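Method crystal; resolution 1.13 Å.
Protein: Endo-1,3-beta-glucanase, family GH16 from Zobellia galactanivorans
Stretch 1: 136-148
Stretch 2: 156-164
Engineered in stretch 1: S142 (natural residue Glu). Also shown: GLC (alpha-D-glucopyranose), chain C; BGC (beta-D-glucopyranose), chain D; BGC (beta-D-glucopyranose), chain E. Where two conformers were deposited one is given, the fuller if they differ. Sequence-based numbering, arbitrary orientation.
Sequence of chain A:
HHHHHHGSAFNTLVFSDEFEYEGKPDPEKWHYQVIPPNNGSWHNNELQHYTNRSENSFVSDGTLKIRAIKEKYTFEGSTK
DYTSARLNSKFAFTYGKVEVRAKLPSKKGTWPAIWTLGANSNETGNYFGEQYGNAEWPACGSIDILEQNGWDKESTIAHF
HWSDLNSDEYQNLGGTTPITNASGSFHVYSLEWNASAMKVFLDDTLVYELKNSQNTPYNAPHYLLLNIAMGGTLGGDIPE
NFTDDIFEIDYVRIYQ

Stretch 1 (136-148) EWPACGSIDILEQ
Stretch 2 156-164: TIAHFHWSD

Two short segments of stretch 1 pair antiparallel with one longer strand, 156-163, and polar side chains of D144 and E147, beside S142 and H161, meet a bound glucose. Strand 142-144 runs at 173° to strand 156-163, axes 4.8 Å apart at closest approach. S142 and H161 are a hydrogen-bonded pair, each amide satisfying the other's carbonyl: S142 N to H161 O is 2.9 Å, H161 N to S142 O 3.1 Å. I143 and F160 follow as the non-hydrogen-bonded pair, and D144 N reaches H159 O at 3.0 Å. The chain turns a corner at I145 (phi/psi -89/-38); beyond it the register is shifted by one and E147 pairs with I157 through mutual amide-carbonyl bonds.

Before the strand, a cis peptide precedes P138 and a type I turn spans P138 to G141. P138 O accepts from S163 N at 3.3 Å. G141, at 82/154, calls for glycine: a CB would jam against C140 O.

On the face carrying I143 (m, t) and F160 (m), I143 CG2 to F160 CE2 is 3.7 Å, an apolar contact. Engineered S142 (t) and H161 (m) occupy the other; W137 CZ2 lies 3.8 Å from H161 CB. D144 (m) points toward the partner strand, its OD2 at the H161 ring edge and accepting from GLC O1. E147 OE1 accepts from GLC O6. Water 2 donates to S142 OG and H159 O, bridging the strands.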

ATOM      1  N   GLU A 136       1.832  18.217  -0.977  1.00 17.81           N
ATOM      2  CA  GLU A 136       2.186  17.422   0.165  0.50 17.37           C
ATOM      3  C   GLU A 136       0.944  16.721   0.703  1.00 16.36           C
ATOM      4  O   GLU A 136      -0.124  17.329   0.859  1.00 17.73           O
ATOM      5  CB  GLU A 136       2.753  18.394   1.235  0.50 20.12           C
ATOM      6  CG  GLU A 136       3.088  17.652   2.506  0.50 23.33           C
ATOM      7  CD  GLU A 136       3.973  18.475   3.423  0.50 31.69           C
ATOM      8  OE1 GLU A 136       5.216  18.560   3.224  0.50 34.18           O
ATOM      9  OE2 GLU A 136       3.403  19.070   4.345  0.50 34.62           O
ATOM     10  N   TRP A 137       1.076  15.428   1.046  1.00 16.27           N
ATOM     11  CA  TRP A 137      -0.018  14.691   1.653  1.00 14.13           C
ATOM     12  C   TRP A 137      -0.611  15.492   2.820  1.00 15.25           C
ATOM     13  O   TRP A 137       0.180  16.025   3.581  1.00 17.23           O
ATOM     14  CB  TRP A 137       0.543  13.333   2.210  1.00 15.66           C
ATOM     15  CG  TRP A 137      -0.531  12.459   2.752  1.00 14.37           C
ATOM     16  CD1 TRP A 137      -1.164  11.429   2.136  1.00 14.58           C
ATOM     17  CD2 TRP A 137      -1.056  12.511   4.099  1.00 15.58           C
ATOM     18  NE1 TRP A 137      -2.067  10.847   2.945  1.00 14.65           N
ATOM     19  CE2 TRP A 137      -2.022  11.476   4.176  1.00 14.57           C
ATOM     20  CE3 TRP A 137      -0.787  13.308   5.225  1.00 16.58           C
ATOM     21  CZ2 TRP A 137      -2.764  11.250   5.361  1.00 15.61           C
ATOM     22  CZ3 TRP A 137      -1.520  13.088   6.387  1.00 17.91           C
ATOM     23  CH2 TRP A 137      -2.483  12.083   6.452  1.00 16.89           C
ATOM     24  N   PRO A 138      -1.932  15.613   2.939  1.00 15.33           N
ATOM     25  CA  PRO A 138      -2.952  14.783   2.249  1.00 14.91           C
ATOM     26  C   PRO A 138      -3.465  15.446   0.934  1.00 14.25           C
ATOM     27  O   PRO A 138      -4.418  14.936   0.336  1.00 14.82           O
ATOM     28  CB  PRO A 138      -4.083  14.746   3.261  1.00 16.10           C
ATOM     29  CG  PRO A 138      -4.037  16.098   3.981  1.00 18.60           C
ATOM     30  CD  PRO A 138      -2.513  16.335   4.122  1.00 17.51           C
ATOM     31  N   ALA A 139      -2.826  16.566   0.513  1.00 15.11           N
ATOM     32  CA  ALA A 139      -3.377  17.274  -0.683  1.00 14.90           C
ATOM     33  C   ALA A 139      -3.253  16.499  -1.995  1.00 13.62           C
ATOM     34  O   ALA A 139      -4.042  16.691  -2.887  1.00 15.05           O
ATOM     35  CB  ALA A 139      -2.656  18.675  -0.833  1.00 18.03           C
ATOM     36  N   CYS A 140      -2.295  15.546  -2.014  1.00 13.67           N
ATOM     37  CA  CYS A 140      -2.144  14.695  -3.193  1.00 13.97           C
ATOM     38  C   CYS A 140      -3.219  13.612  -3.242  1.00 13.66           C
ATOM     39  O   CYS A 140      -3.426  13.016  -4.303  1.00 14.05           O
ATOM     40  CB  CYS A 140      -0.794  14.010  -3.155  1.00 14.01           C
ATOM     41  SG  CYS A 140      -0.401  13.087  -1.622  1.00 14.47           S
ATOM     42  N   GLY A 141      -3.896  13.343  -2.133  1.00 13.35           N
ATOM     43  CA  GLY A 141      -4.860  12.285  -2.048  1.00 14.71           C
ATOM     44  C   GLY A 141      -4.228  10.921  -1.803  1.00 14.52           C
ATOM     45  O   GLY A 141      -3.078  10.633  -2.222  1.00 14.02           O
ATOM     46  N   SER A 142      -5.026  10.062  -1.201  1.00 16.20           N
ATOM     47  CA  SER A 142      -4.663   8.684  -1.088  0.50 12.67           C
ATOM     48  C   SER A 142      -5.864   7.807  -0.908  1.00 13.87           C
ATOM     49  O   SER A 142      -6.888   8.230  -0.337  1.00 13.30           O
ATOM     50  CB  SER A 142      -3.974   8.701   0.192  0.50 11.87           C
ATOM     51  OG  SER A 142      -3.519   7.391   0.513  0.50 10.18           O
ATOM     52  N   ILE A 143      -5.776   6.607  -1.480  1.00 14.20           N
ATOM     53  CA  ILE A 143      -6.775   5.580  -1.357  1.00 13.54           C
ATOM     54  C   ILE A 143      -6.183   4.349  -0.698  1.00 13.09           C
ATOM     55  O   ILE A 143      -5.172   3.799  -1.177  1.00 13.07           O
ATOM     56  CB  ILE A 143      -7.278   5.166  -2.693  1.00 14.44           C
ATOM     57  CG1 ILE A 143      -7.793   6.379  -3.493  1.00 16.22           C
ATOM     58  CG2 ILE A 143      -8.402   4.077  -2.616  1.00 16.59           C
ATOM     59  CD1 ILE A 143      -8.136   6.116  -4.927  1.00 18.51           C
ATOM     60  N   ASP A 144      -6.788   3.895   0.399  0.50 14.42           N
ATOM     61  CA  ASP A 144      -6.380   2.595   0.967  0.50 14.80           C
ATOM     62  C   ASP A 144      -7.234   1.608   0.233  0.50 15.76           C
ATOM     63  O   ASP A 144      -8.481   1.804   0.145  0.50 21.56           O
ATOM     64  CB  ASP A 144      -6.439   2.632   2.568  0.50 15.70           C
ATOM     65  CG  ASP A 144      -5.396   3.682   3.058  0.50 13.65           C
ATOM     66  OD1 ASP A 144      -4.091   3.125   3.154  0.50 17.59           O
ATOM     67  OD2 ASP A 144      -5.650   4.543   3.802  0.50 16.80           O
ATOM     68  N   ILE A 145      -6.647   0.614  -0.407  1.00 12.19           N
ATOM     69  CA  ILE A 145      -7.366  -0.561  -0.911  1.00 11.74           C
ATOM     70  C   ILE A 145      -7.425  -1.635   0.166  1.00 11.71           C
ATOM     71  O   ILE A 145      -8.441  -2.303   0.315  1.00 13.32           O
ATOM     72  CB  ILE A 145      -6.700  -1.045  -2.189  1.00 12.55           C
ATOM     73  CG1 ILE A 145      -6.640   0.104  -3.210  1.00 13.61           C
ATOM     74  CG2 ILE A 145      -7.451  -2.270  -2.703  1.00 15.02           C
ATOM     75  CD1 ILE A 145      -5.927  -0.280  -4.496  1.00 16.18           C
ATOM     76  N   LEU A 146      -6.365  -1.795   0.939  1.00 11.33           N
ATOM     77  CA  LEU A 146      -6.360  -2.737   2.053  1.00 12.09           C
ATOM     78  C   LEU A 146      -5.412  -2.223   3.078  1.00 12.11           C
ATOM     79  O   LEU A 146      -4.263  -1.835   2.781  1.00 12.23           O
ATOM     80  CB  LEU A 146      -5.821  -4.097   1.521  1.00 13.88           C
ATOM     81  CG  LEU A 146      -5.578  -5.249   2.525  1.00 14.43           C
ATOM     82  CD1 LEU A 146      -4.257  -5.185   3.204  1.00 17.34           C
ATOM     83  CD2 LEU A 146      -6.823  -5.451   3.455  1.00 14.67           C
ATOM     84  N   GLU A 147      -5.830  -2.164   4.377  1.00 13.13           N
ATOM     85  CA  GLU A 147      -4.934  -2.186   5.498  1.00 13.01           C
ATOM     86  C   GLU A 147      -5.441  -3.211   6.498  1.00 11.84           C
ATOM     87  O   GLU A 147      -6.648  -3.471   6.577  1.00 13.56           O
ATOM     88  CB  GLU A 147      -4.857  -0.852   6.201  1.00 13.99           C
ATOM     89  CG  GLU A 147      -4.402   0.316   5.351  1.00 16.32           C
ATOM     90  CD  GLU A 147      -4.393   1.627   6.140  1.00 17.19           C
ATOM     91  OE1 GLU A 147      -3.490   1.900   6.943  1.00 15.99           O
ATOM     92  OE2 GLU A 147      -5.413   2.432   6.039  1.00 20.93           O
ATOM     93  N   GLN A 148      -4.522  -3.799   7.274  1.00 12.08           N
ATOM     94  CA  GLN A 148      -4.932  -4.462   8.506  1.00 11.65           C
ATOM     95  C   GLN A 148      -4.144  -3.906   9.623  1.00 11.31           C
ATOM     96  O   GLN A 148      -2.936  -3.629   9.460  1.00 12.89           O
ATOM     97  CB  GLN A 148      -4.748  -5.988   8.449  1.00 16.06           C
ATOM     98  CG  GLN A 148      -5.760  -6.791   7.708  1.00 16.20           C
ATOM     99  CD  GLN A 148      -5.783  -8.204   8.202  1.00 15.42           C
ATOM    100  OE1 GLN A 148      -4.744  -8.928   8.229  1.00 14.54           O
ATOM    101  NE2 GLN A 148      -6.954  -8.668   8.483  1.00 13.79           N
ATOM    102  N   THR A 156     -10.629  -6.130   7.818  1.00 14.47           N
ATOM    103  CA  THR A 156      -9.819  -5.308   6.918  1.00 15.16           C
ATOM    104  C   THR A 156     -10.393  -3.895   6.891  1.00 14.30           C
ATOM    105  O   THR A 156     -11.589  -3.678   7.138  1.00 16.56           O
ATOM    106  CB  THR A 156      -9.742  -5.893   5.472  1.00 16.95           C
ATOM    107  OG1 THR A 156     -10.974  -5.773   4.806  1.00 18.66           O
ATOM    108  CG2 THR A 156      -9.273  -7.328   5.458  1.00 19.27           C
ATOM    109  N   ILE A 157      -9.527  -3.002   6.461  1.00 13.90           N
ATOM    110  CA  ILE A 157      -9.834  -1.598   6.393  1.00 13.78           C
ATOM    111  C   ILE A 157      -9.725  -1.069   5.000  1.00 13.63           C
ATOM    112  O   ILE A 157      -8.809  -1.492   4.217  1.00 14.71           O
ATOM    113  CB  ILE A 157      -8.727  -0.877   7.194  1.00 15.42           C
ATOM    114  CG1 ILE A 157      -8.823  -1.227   8.714  1.00 17.75           C
ATOM    115  CG2 ILE A 157      -8.715   0.630   6.932  1.00 21.25           C
ATOM    116  CD1 ILE A 157      -7.504  -0.952   9.455  1.00 18.73           C
ATOM    117  N   ALA A 158     -10.611  -0.171   4.605  1.00 13.95           N
ATOM    118  CA  ALA A 158     -10.507   0.617   3.315  1.00 15.45           C
ATOM    119  C   ALA A 158     -10.697   2.020   3.826  1.00 13.50           C
ATOM    120  O   ALA A 158     -11.557   2.327   4.543  1.00 18.40           O
ATOM    121  CB  ALA A 158     -11.688   0.290   2.363  1.00 17.82           C
ATOM    122  N   HIS A 159      -9.889   2.954   3.403  0.50 19.57           N
ATOM    123  CA  HIS A 159      -9.940   4.329   3.901  0.50 16.86           C
ATOM    124  C   HIS A 159      -9.291   5.420   3.068  0.50 15.71           C
ATOM    125  O   HIS A 159      -8.188   5.262   2.632  0.50 18.76           O
ATOM    126  CB  HIS A 159      -9.051   4.376   5.040  0.50 20.52           C
ATOM    127  CG  HIS A 159      -9.653   5.011   6.159  0.50 17.80           C
ATOM    128  ND1 HIS A 159      -9.497   6.296   6.533  0.50 23.76           N
ATOM    129  CD2 HIS A 159     -10.496   4.431   7.083  0.50 16.61           C
ATOM    130  CE1 HIS A 159     -10.225   6.480   7.687  0.50 16.73           C
ATOM    131  NE2 HIS A 159     -10.780   5.364   8.021  0.50 21.31           N
ATOM    132  N   PHE A 160      -9.951   6.511   2.881  1.00 12.44           N
ATOM    133  CA  PHE A 160      -9.540   7.604   2.033  1.00 11.86           C
ATOM    134  C   PHE A 160      -8.992   8.729   2.862  1.00 12.10           C
ATOM    135  O   PHE A 160      -9.577   9.037   3.922  1.00 14.09           O
ATOM    136  CB  PHE A 160     -10.780   8.086   1.204  1.00 12.60           C
ATOM    137  CG  PHE A 160     -11.349   7.052   0.301  1.00 12.64           C
ATOM    138  CD1 PHE A 160     -12.253   6.080   0.716  1.00 13.59           C
ATOM    139  CD2 PHE A 160     -10.913   7.007  -1.068  1.00 14.30           C
ATOM    140  CE1 PHE A 160     -12.725   5.107  -0.162  1.00 13.90           C
ATOM    141  CE2 PHE A 160     -11.406   6.063  -1.914  1.00 14.49           C
ATOM    142  CZ  PHE A 160     -12.303   5.095  -1.493  1.00 14.19           C
ATOM    143  N   HIS A 161      -7.950   9.346   2.379  1.00 12.50           N
ATOM    144  CA  HIS A 161      -7.318  10.500   3.071  1.00 12.76           C
ATOM    145  C   HIS A 161      -7.068  11.574   2.052  1.00 12.60           C
ATOM    146  O   HIS A 161      -6.383  11.298   1.028  1.00 13.00           O
ATOM    147  CB  HIS A 161      -5.996  10.121   3.723  1.00 12.92           C
ATOM    148  CG  HIS A 161      -6.043   8.995   4.700  1.00 14.74           C
ATOM    149  ND1 HIS A 161      -6.100   7.645   4.394  1.00 16.12           N
ATOM    150  CD2 HIS A 161      -6.197   9.064   6.051  1.00 16.81           C
ATOM    151  CE1 HIS A 161      -6.176   6.945   5.543  1.00 17.18           C
ATOM    152  NE2 HIS A 161      -6.219   7.791   6.521  1.00 19.72           N
ATOM    153  N   TRP A 162      -7.576  12.790   2.273  1.00 13.35           N
ATOM    154  CA  TRP A 162      -7.395  13.834   1.291  1.00 14.55           C
ATOM    155  C   TRP A 162      -7.703  15.152   1.901  1.00 14.08           C
ATOM    156  O   TRP A 162      -8.268  15.250   3.008  1.00 16.22           O
ATOM    157  CB  TRP A 162      -8.239  13.636   0.051  1.00 15.99           C
ATOM    158  CG  TRP A 162      -9.679  13.962   0.178  1.00 16.63           C
ATOM    159  CD1 TRP A 162     -10.290  15.148  -0.310  1.00 19.25           C
ATOM    160  CD2 TRP A 162     -10.745  13.174   0.776  1.00 17.66           C
ATOM    161  NE1 TRP A 162     -11.620  15.067  -0.096  1.00 22.35           N
ATOM    162  CE2 TRP A 162     -11.984  13.893   0.524  1.00 20.51           C
ATOM    163  CE3 TRP A 162     -10.782  11.964   1.435  1.00 16.50           C
ATOM    164  CZ2 TRP A 162     -13.211  13.480   1.039  1.00 23.18           C
ATOM    165  CZ3 TRP A 162     -11.995  11.494   1.934  1.00 20.99           C
ATOM    166  CH2 TRP A 162     -13.212  12.306   1.773  1.00 22.00           C
ATOM    167  N   SER A 163      -7.274  16.226   1.280  1.00 15.08           N
ATOM    168  CA  SER A 163      -7.843  17.548   1.560  1.00 17.69           C
ATOM    169  C   SER A 163      -8.517  18.043   0.305  1.00 18.33           C
ATOM    170  O   SER A 163      -8.079  17.727  -0.807  1.00 20.97           O
ATOM    171  CB  SER A 163      -6.833  18.550   2.112  1.00 20.26           C
ATOM    172  OG  SER A 163      -5.698  18.681   1.306  1.00 23.00           O
ATOM    173  N   ASP A 164      -9.657  18.698   0.478  1.00 21.24           N
ATOM    174  CA  ASP A 164     -10.394  19.271  -0.639  1.00 25.74           C
ATOM    175  C   ASP A 164      -9.496  20.254  -1.409  1.00 27.06           C
ATOM    176  O   ASP A 164      -8.677  20.947  -0.789  1.00 29.42           O
ATOM    177  CB  ASP A 164     -11.679  19.893  -0.144  1.00 32.48           C
ATOM    178  CG  ASP A 164     -12.865  18.965  -0.386  1.00 42.55           C
ATOM    179  OD1 ASP A 164     -12.849  17.647  -0.443  1.00 38.51           O
ATOM    180  OD2 ASP A 164     -13.828  19.649  -0.564  1.00 45.09           O
TER
HETATM  181  C1  GLC C   1      -2.958   5.298   5.019  1.00 21.97           C
HETATM  182  C2  GLC C   1      -2.250   6.337   5.952  1.00 16.88           C
HETATM  183  C3  GLC C   1      -0.749   6.268   5.635  1.00 14.65           C
HETATM  184  C4  GLC C   1      -0.244   4.900   5.786  1.00 12.01           C
HETATM  185  C5  GLC C   1      -0.949   4.113   4.707  1.00 12.62           C
HETATM  186  C6  GLC C   1      -0.564   2.652   4.662  1.00 12.49           C
HETATM  187  O1  GLC C   1      -3.103   5.753   3.690  1.00 23.99           O
HETATM  188  O2  GLC C   1      -2.823   7.590   5.678  1.00 16.66           O
HETATM  189  O3  GLC C   1      -0.025   7.187   6.558  1.00 15.50           O
HETATM  190  O4  GLC C   1       1.186   4.877   5.617  1.00 12.52           O
HETATM  191  O5  GLC C   1      -2.365   4.145   4.993  1.00 15.24           O
HETATM  192  O6  GLC C   1      -0.854   1.985   5.886  1.00 13.11           O
HETATM  193  C2  BGC D   2       0.765   9.313   7.302  1.00 15.89           C
HETATM  194  C3  BGC D   2       1.112  10.696   6.846  1.00 15.86           C
HETATM  195  C4  BGC D   2       2.042  10.638   5.576  1.00 14.56           C
HETATM  196  C5  BGC D   2       1.376   9.768   4.481  1.00 14.66           C
HETATM  197  C6  BGC D   2       2.259   9.499   3.280  1.00 18.51           C
HETATM  198  C1  BGC D   2       0.186   8.520   6.100  1.00 15.65           C
HETATM  199  O2  BGC D   2      -0.169   9.406   8.341  1.00 16.16           O
HETATM  200  O3  BGC D   2       1.842  11.310   7.907  1.00 17.81           O
HETATM  201  O4  BGC D   2       2.219  11.904   4.950  1.00 15.13           O
HETATM  202  O5  BGC D   2       1.134   8.457   5.064  1.00 14.97           O
HETATM  203  O6  BGC D   2       3.425   8.765   3.577  1.00 17.36           O
HETATM  204  C2  BGC E   3       3.665  13.731   4.399  1.00 18.12           C
HETATM  205  C3  BGC E   3       4.755  14.595   4.961  1.00 21.65           C
HETATM  206  C4  BGC E   3       4.279  15.325   6.229  1.00 22.43           C
HETATM  207  C5  BGC E   3       3.695  14.267   7.193  1.00 20.06           C
HETATM  208  C6  BGC E   3       3.232  14.929   8.474  1.00 27.55           C
HETATM  209  C1  BGC E   3       3.209  12.754   5.457  1.00 16.63           C
HETATM  210  O2  BGC E   3       4.146  13.048   3.248  1.00 20.28           O
HETATM  211  O3  BGC E   3       5.100  15.598   4.050  1.00 21.99           O
HETATM  212  O4  BGC E   3       5.388  15.953   6.831  1.00 27.68           O
HETATM  213  O5  BGC E   3       2.674  13.492   6.544  1.00 19.13           O
HETATM  214  O6  BGC E   3       2.829  13.881   9.366  1.00 29.75           O
HETATM  215  O   HOH W   1      -6.094  18.660  -2.567  1.00 28.20           O
HETATM  216  O   HOH W   2      -5.802   6.571   1.832  1.00 23.11           O